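Local coordinates for Glyoxalase/bleomycin resistance protein/dioxygenase (Sphaerobacter thermophilus, PDB 4HC5), which belongs to the vicinal oxygen chelate (glyoxalase/bleomycin resistance/dioxygenase) superfamily and may act as a dioxygenase, at the interface of chains A and B. Numbering follows the deposited sequence. Chains: chain A/B, Glyoxalase/bleomycin resistance protein/dioxygenase.

Contact 1: the interface of chains A and B. Residues chain A 61, 63, 82-85; chain B 14-17.
A:Ser84 and B:Ser16 pair across the boundary between the chains, joining strand 79-87 of chain A to strand 13-20 of chain B in antiparallel fashion. The amide N of A:Ser84 donates to the carbonyl O of B:Ser16 at 3.1 Å, while the carbonyl O of A:Ser84 accepts from the amide N of B:His15 at 2.7 Å. The second bond is the more bent, 146° at the hydrogen, with its donor tilted from the carbonyl plane. CB of B:His15 also lies 3.4 Å from the carbonyl O of A:Ser84.

B:Val14 supplies the apolar part of the contact. From CB its two methyl branches part: CG1 of B:Val14, anti to the backbone N (chi1 178°), meets the CG2 branch of A:Ile83 at 3.9 Å and also lies near the A:Ser84 carbonyl. CG2 of B:Val14, anti to the carbonyl carbon, touches CG2 of A:Val63 and, in a roughly perpendicular direction, CD2 of A:Leu85 at 4.0 Å. One forked side chain thus packs obliquely against residues from two strands of chain A, 62-66 and 79-87. Its backbone is tied to the same subunit by water 1, which joins the amide N of B:Val14 to the carbonyl O of A:Thr61, the residue just ahead of strand 62-66.

The two serine hydroxyls do not bond directly. Water 2 lies between them and also binds the carbonyl O of A:Gly82, giving a polar cluster beside the backbone bonds. OG of B:Ser16 sits between its own backbone N and carbonyl carbon (chi1 50°), a crowded position from which it reaches both this water and the neighbouring imidazole. ND1 of B:His15 is hydrogen-bonded to OG of B:Ser16 at 2.8 Å, with the oxygen at the ring edge and in its plane.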
ATOM      1  N   THR A  61       4.307   5.784  -6.002  1.00 17.15           N
ATOM      2  CA  THR A  61       3.135   5.132  -5.417  1.00 16.94           C
ATOM      3  C   THR A  61       2.319   6.161  -4.580  1.00 16.71           C
ATOM      4  O   THR A  61       2.856   6.796  -3.670  1.00 17.41           O
ATOM      5  CB  THR A  61       3.531   3.891  -4.667  1.00 17.70           C
ATOM      6  OG1 THR A  61       4.188   2.972  -5.521  1.00 17.79           O
ATOM      7  CG2 THR A  61       2.324   3.207  -4.014  1.00 16.80           C
ATOM      8  N   VAL A  63      -1.279   7.115  -2.166  1.00 15.49           N
ATOM      9  CA  VAL A  63      -2.160   6.593  -1.114  1.00 15.44           C
ATOM     10  C   VAL A  63      -3.580   7.130  -1.405  1.00 16.04           C
ATOM     11  O   VAL A  63      -3.786   8.349  -1.545  1.00 16.57           O
ATOM     12  CB  VAL A  63      -1.688   7.075   0.273  1.00 15.79           C
ATOM     13  CG1 VAL A  63      -2.682   6.657   1.395  1.00 19.47           C
ATOM     14  CG2 VAL A  63      -0.241   6.589   0.542  1.00 19.26           C
ATOM     15  N   GLY A  82      -0.263  -0.955   8.074  1.00 18.26           N
ATOM     16  CA  GLY A  82       0.680  -1.830   7.326  1.00 18.69           C
ATOM     17  C   GLY A  82       1.494  -1.024   6.330  1.00 17.02           C
ATOM     18  O   GLY A  82       2.227  -1.572   5.518  1.00 16.98           O
ATOM     19  N   ILE A  83       1.370   0.298   6.344  1.00 17.17           N
ATOM     20  CA  ILE A  83       2.130   1.217   5.440  1.00 16.47           C
ATOM     21  C   ILE A  83       3.302   1.772   6.222  1.00 18.00           C
ATOM     22  O   ILE A  83       3.175   2.353   7.298  1.00 18.51           O
ATOM     23  CB  ILE A  83       1.270   2.328   4.842  1.00 17.88           C
ATOM     24  CG1 ILE A  83       0.207   1.726   3.928  1.00 18.30           C
ATOM     25  CG2 ILE A  83       2.114   3.356   4.064  1.00 19.25           C
ATOM     26  CD1 ILE A  83      -0.920   2.669   3.483  1.00 19.73           C
ATOM     27  N   SER A  84       4.478   1.638   5.601  1.00 16.35           N
ATOM     28  CA  SER A  84       5.701   2.228   6.140  1.00 16.77           C
ATOM     29  C   SER A  84       6.128   3.342   5.183  1.00 15.97           C
ATOM     30  O   SER A  84       6.022   3.222   3.946  1.00 17.29           O
ATOM     31  CB  SER A  84       6.817   1.229   6.287  1.00 17.52           C
ATOM     32  OG  SER A  84       6.463   0.165   7.166  1.00 21.94           O
ATOM     33  N   LEU A  85       6.587   4.430   5.742  1.00 15.96           N
ATOM     34  CA  LEU A  85       6.955   5.661   5.052  1.00 15.74           C
ATOM     35  C   LEU A  85       8.445   5.944   5.312  1.00 15.67           C
ATOM     36  O   LEU A  85       8.904   5.799   6.433  1.00 18.37           O
ATOM     37  CB  LEU A  85       6.122   6.833   5.557  1.00 17.08           C
ATOM     38  CG  LEU A  85       4.595   6.704   5.394  1.00 16.48           C
ATOM     39  CD1 LEU A  85       3.887   7.889   6.111  1.00 17.79           C
ATOM     40  CD2 LEU A  85       4.177   6.587   3.927  1.00 17.55           C
TER
ATOM     41  N   VAL B  14       6.505   6.138  -0.076  1.00 16.76           N
ATOM     42  CA  VAL B  14       5.941   4.954   0.575  1.00 16.91           C
ATOM     43  C   VAL B  14       6.868   3.746   0.424  1.00 17.09           C
ATOM     44  O   VAL B  14       7.196   3.320  -0.725  1.00 18.65           O
ATOM     45  CB  VAL B  14       4.541   4.567   0.007  1.00 17.52           C
ATOM     46  CG1 VAL B  14       4.022   3.297   0.684  1.00 16.68           C
ATOM     47  CG2 VAL B  14       3.564   5.775   0.103  1.00 18.68           C
ATOM     48  N   HIS B  15       7.340   3.194   1.535  1.00 16.68           N
ATOM     49  CA  HIS B  15       8.283   2.087   1.466  1.00 15.85           C
ATOM     50  C   HIS B  15       7.619   0.823   1.025  1.00 16.73           C
ATOM     51  O   HIS B  15       8.138   0.077   0.167  1.00 17.02           O
ATOM     52  CB  HIS B  15       8.931   1.849   2.821  1.00 17.01           C
ATOM     53  CG  HIS B  15       9.855   0.655   2.853  1.00 18.90           C
ATOM     54  ND1 HIS B  15       9.430  -0.579   3.175  1.00 19.05           N
ATOM     55  CD2 HIS B  15      11.219   0.546   2.590  1.00 21.19           C
ATOM     56  CE1 HIS B  15      10.466  -1.438   3.122  1.00 20.11           C
ATOM     57  NE2 HIS B  15      11.560  -0.748   2.763  1.00 20.98           N
ATOM     58  N   SER B  16       6.465   0.565   1.620  1.00 16.35           N
ATOM     59  CA  SER B  16       5.760  -0.671   1.465  1.00 15.14           C
ATOM     60  C   SER B  16       4.358  -0.568   2.030  1.00 15.83           C
ATOM     61  O   SER B  16       4.082   0.204   2.918  1.00 17.28           O
ATOM     62  CB  SER B  16       6.473  -1.852   2.147  1.00 16.97           C
ATOM     63  OG  SER B  16       6.834  -1.573   3.473  1.00 19.12           O
ATOM     64  N   ALA B  17       3.508  -1.421   1.466  1.00 15.87           N
ATOM     65  CA  ALA B  17       2.176  -1.757   1.989  1.00 15.63           C
ATOM     66  C   ALA B  17       2.131  -3.224   2.264  1.00 16.71           C
ATOM     67  O   ALA B  17       2.929  -3.972   1.742  1.00 19.25           O
ATOM     68  CB  ALA B  17       1.078  -1.331   0.973  1.00 18.20           C
TER
HETATM   69  O   HOH W   1       5.461   6.656  -2.676  1.00 18.32           O
HETATM   70  O   HOH W   2       5.133  -1.738   5.583  1.00 19.91           O

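Contact 2: the interface of chains A and B. Residues chain A 35, 37, 56-57, 85-86, 130; chain B 10-14.
B:Ile11 and A:Ile86 bury more surface than any other residue of this contact, 94 and 60 Å², each against the opposite subunit. Here the segment leading into strand 13-20 of chain B packs on chain A, extending the antiparallel pairing in what may be a dimer interface. The B:Ile11 side chain enters chain A between A:Phe37, A:Leu85 and A:Leu130. CB and CG1 of B:Ile11 lie against the CE1 corner of the A:Phe37 ring, CB 3.9 Å from CE1. The CG2 branch, anti to the backbone N, touches CB of A:Leu85 and CG of A:Pro56, and at the end of the longer branch CD1 of B:Ile11 lies 3.5 Å from CD1 of A:Leu130. CG of A:Pro56 lies over one face of the A:Phe37 ring, toward its rim, and may steady the ring whose CE1 edge meets B:Ile11.

Water 3 holds the backbone of B:Ile11, bridging its N and its O to the carbonyl O of A:Leu35. Farther along, water 4 links the carbonyl oxygens of A:Pro57 and B:Ala12.

On the other side of the chain B segment, N of A:Ile86 donates to the carbonyl O of B:Tyr13 at 2.9 Å in an almost straight bond, 178° at the hydrogen, and O of A:Ile86 accepts from the amide N of B:Ala12 at 2.7 Å. The A:Ile86 side chain runs alongside B:Tyr13, pointing the same way. With chi1 at 61° the tyrosine CG lies between its own N and carbonyl carbon, which lays the ring under the isoleucine. There CB of A:Ile86 sits over the ring face, 3.9 Å from the centroid of B:Tyr13. CG1 and CG2 straddle the phenol end, CG1 of A:Ile86 3.7 Å from CE2 of B:Tyr13.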
ATOM      1  N   LEU A  35       1.380  16.728   6.263  1.00 18.06           N
ATOM      2  CA  LEU A  35       2.434  15.800   5.839  1.00 19.51           C
ATOM      3  C   LEU A  35       3.194  16.213   4.606  1.00 19.17           C
ATOM      4  O   LEU A  35       4.216  15.630   4.272  1.00 21.18           O
ATOM      5  CB  LEU A  35       1.974  14.362   5.710  1.00 18.87           C
ATOM      6  CG  LEU A  35       1.384  13.686   6.955  1.00 20.04           C
ATOM      7  CD1 LEU A  35       1.093  12.213   6.675  1.00 20.24           C
ATOM      8  CD2 LEU A  35       2.260  13.885   8.190  1.00 24.26           C
ATOM      9  N   PHE A  37       2.196  15.959   1.411  1.00 18.00           N
ATOM     10  CA  PHE A  37       1.887  15.233   0.173  1.00 18.19           C
ATOM     11  C   PHE A  37       1.217  16.195  -0.832  1.00 17.30           C
ATOM     12  O   PHE A  37       0.773  17.287  -0.481  1.00 19.91           O
ATOM     13  CB  PHE A  37       0.918  14.091   0.420  1.00 17.08           C
ATOM     14  CG  PHE A  37       1.462  12.880   1.164  1.00 17.07           C
ATOM     15  CD1 PHE A  37       2.254  12.970   2.276  1.00 22.31           C
ATOM     16  CD2 PHE A  37       1.127  11.610   0.767  1.00 19.01           C
ATOM     17  CE1 PHE A  37       2.682  11.823   2.982  1.00 21.89           C
ATOM     18  CE2 PHE A  37       1.500  10.490   1.478  1.00 19.21           C
ATOM     19  CZ  PHE A  37       2.288  10.582   2.571  1.00 20.46           C
ATOM     20  N   PRO A  56       3.617  11.439  -1.871  1.00 17.78           N
ATOM     21  CA  PRO A  56       4.771  12.228  -1.477  1.00 18.84           C
ATOM     22  C   PRO A  56       5.399  12.902  -2.675  1.00 20.46           C
ATOM     23  O   PRO A  56       5.446  12.311  -3.755  1.00 21.33           O
ATOM     24  CB  PRO A  56       5.732  11.179  -0.835  1.00 20.98           C
ATOM     25  CG  PRO A  56       4.801  10.062  -0.395  1.00 21.07           C
ATOM     26  CD  PRO A  56       3.751  10.020  -1.509  1.00 19.50           C
ATOM     27  N   PRO A  57       5.857  14.125  -2.527  1.00 23.50           N
ATOM     28  CA  PRO A  57       6.373  14.875  -3.714  1.00 22.88           C
ATOM     29  C   PRO A  57       7.486  14.133  -4.449  1.00 26.10           C
ATOM     30  O   PRO A  57       8.445  13.692  -3.840  1.00 27.97           O
ATOM     31  CB  PRO A  57       6.898  16.179  -3.134  1.00 27.28           C
ATOM     32  CG  PRO A  57       6.077  16.286  -1.912  1.00 27.00           C
ATOM     33  CD  PRO A  57       5.895  14.928  -1.322  1.00 23.48           C
ATOM     34  N   LEU A  85       6.587   4.430   5.742  1.00 15.96           N
ATOM     35  CA  LEU A  85       6.955   5.661   5.052  1.00 15.74           C
ATOM     36  C   LEU A  85       8.445   5.944   5.312  1.00 15.67           C
ATOM     37  O   LEU A  85       8.904   5.799   6.433  1.00 18.37           O
ATOM     38  CB  LEU A  85       6.122   6.833   5.557  1.00 17.08           C
ATOM     39  CG  LEU A  85       4.595   6.704   5.394  1.00 16.48           C
ATOM     40  CD1 LEU A  85       3.887   7.889   6.111  1.00 17.79           C
ATOM     41  CD2 LEU A  85       4.177   6.587   3.927  1.00 17.55           C
ATOM     42  N   ILE A  86       9.126   6.424   4.262  1.00 16.34           N
ATOM     43  CA  ILE A  86      10.534   6.812   4.370  1.00 17.16           C
ATOM     44  C   ILE A  86      10.674   8.338   4.398  1.00 17.04           C
ATOM     45  O   ILE A  86       9.989   9.064   3.654  1.00 19.23           O
ATOM     46  CB  ILE A  86      11.372   6.265   3.181  1.00 17.24           C
ATOM     47  CG1 ILE A  86      11.365   4.728   3.228  1.00 19.28           C
ATOM     48  CG2 ILE A  86      12.779   6.817   3.178  1.00 18.86           C
ATOM     49  CD1 ILE A  86      11.890   4.052   4.440  1.00 24.76           C
ATOM     50  N   LEU A 130       7.443   5.206  10.415  1.00 14.42           N
ATOM     51  CA  LEU A 130       8.237   6.198   9.801  1.00 15.52           C
ATOM     52  C   LEU A 130       9.694   5.808  10.019  1.00 14.69           C
ATOM     53  O   LEU A 130      10.150   5.714  11.146  1.00 15.91           O
ATOM     54  CB  LEU A 130       7.959   7.591  10.371  1.00 16.22           C
ATOM     55  CG  LEU A 130       8.739   8.733   9.779  1.00 16.95           C
ATOM     56  CD1 LEU A 130       8.441   8.913   8.289  1.00 19.24           C
ATOM     57  CD2 LEU A 130       8.476  10.064  10.554  1.00 19.24           C
TER
HETATM   58  N   MSE B  10       9.128  16.121   4.511  1.00 24.80           N
HETATM   59  CA  MSE B  10       8.652  15.395   5.717  1.00 24.97           C
HETATM   60  C   MSE B  10       8.700  13.888   5.392  1.00 24.60           C
HETATM   61  O   MSE B  10       9.188  13.094   6.173  1.00 23.41           O
HETATM   62  CB  MSE B  10       7.245  15.817   6.142  1.00 25.19           C
HETATM   63  CG  MSE B  10       7.159  17.273   6.540  1.00 28.71           C
HETATM   64 SE   MSE B  10       8.127  17.686   8.090  0.60 27.31          SE
HETATM   65  CE  MSE B  10       9.830  18.240   7.400  1.00 29.55           C
ATOM     66  N   ILE B  11       8.088  13.546   4.250  1.00 23.10           N
ATOM     67  CA  ILE B  11       7.922  12.155   3.777  1.00 20.49           C
ATOM     68  C   ILE B  11       8.370  12.091   2.326  1.00 20.98           C
ATOM     69  O   ILE B  11       7.822  12.800   1.476  1.00 23.66           O
ATOM     70  CB  ILE B  11       6.430  11.647   3.851  1.00 24.99           C
ATOM     71  CG1 ILE B  11       5.814  11.884   5.274  1.00 27.36           C
ATOM     72  CG2 ILE B  11       6.271  10.206   3.325  1.00 22.27           C
ATOM     73  CD1 ILE B  11       6.461  11.150   6.384  1.00 26.52           C
ATOM     74  N   ALA B  12       9.319  11.169   2.039  1.00 19.81           N
ATOM     75  CA  ALA B  12       9.936  11.019   0.719  1.00 20.74           C
ATOM     76  C   ALA B  12       9.189  10.057  -0.205  1.00 18.57           C
ATOM     77  O   ALA B  12       9.027  10.318  -1.374  1.00 21.08           O
ATOM     78  CB  ALA B  12      11.392  10.594   0.857  1.00 24.23           C
ATOM     79  N   TYR B  13       8.746   8.933   0.340  1.00 17.34           N
ATOM     80  CA  TYR B  13       8.021   7.910  -0.423  1.00 16.95           C
ATOM     81  C   TYR B  13       7.462   6.840   0.501  1.00 16.26           C
ATOM     82  O   TYR B  13       7.842   6.697   1.666  1.00 16.86           O
ATOM     83  CB  TYR B  13       8.888   7.235  -1.515  1.00 18.23           C
ATOM     84  CG  TYR B  13      10.110   6.503  -1.046  1.00 19.64           C
ATOM     85  CD1 TYR B  13      11.311   7.223  -0.868  1.00 21.63           C
ATOM     86  CD2 TYR B  13      10.128   5.135  -0.846  1.00 20.08           C
ATOM     87  CE1 TYR B  13      12.495   6.567  -0.557  1.00 24.62           C
ATOM     88  CE2 TYR B  13      11.297   4.465  -0.466  1.00 23.71           C
ATOM     89  CZ  TYR B  13      12.457   5.207  -0.299  1.00 25.67           C
ATOM     90  OH  TYR B  13      13.626   4.596   0.060  1.00 32.42           O
ATOM     91  N   VAL B  14       6.505   6.138  -0.076  1.00 16.76           N
ATOM     92  CA  VAL B  14       5.941   4.954   0.575  1.00 16.91           C
ATOM     93  C   VAL B  14       6.868   3.746   0.424  1.00 17.09           C
ATOM     94  O   VAL B  14       7.196   3.320  -0.725  1.00 18.65           O
ATOM     95  CB  VAL B  14       4.541   4.567   0.007  1.00 17.52           C
ATOM     96  CG1 VAL B  14       4.022   3.297   0.684  1.00 16.68           C
ATOM     97  CG2 VAL B  14       3.564   5.775   0.103  1.00 18.68           C
TER
HETATM   98  O   HOH W   3       6.370  15.223   2.496  1.00 23.11           O
HETATM   99  O   HOH W   4      10.093  11.685  -3.315  1.00 30.96           O

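The C-alpha centres of contact 1 and contact 2 lie about 9 Å apart, and A:Leu85 and B:Val14 belong to both. They are successive stretches of one antiparallel pairing: strand 79-87 of chain A runs beside strand 13-20 of chain B and the short segment before it. Contact 1 takes in the first half of strand 13-20, and contact 2 its start and the residues before it. Two-fold symmetry repeats both with the chains exchanged, so each chain both contributes such a segment and accepts one. This reciprocal pairing would suit a stable dimer, although the structure alone does not prove one in solution.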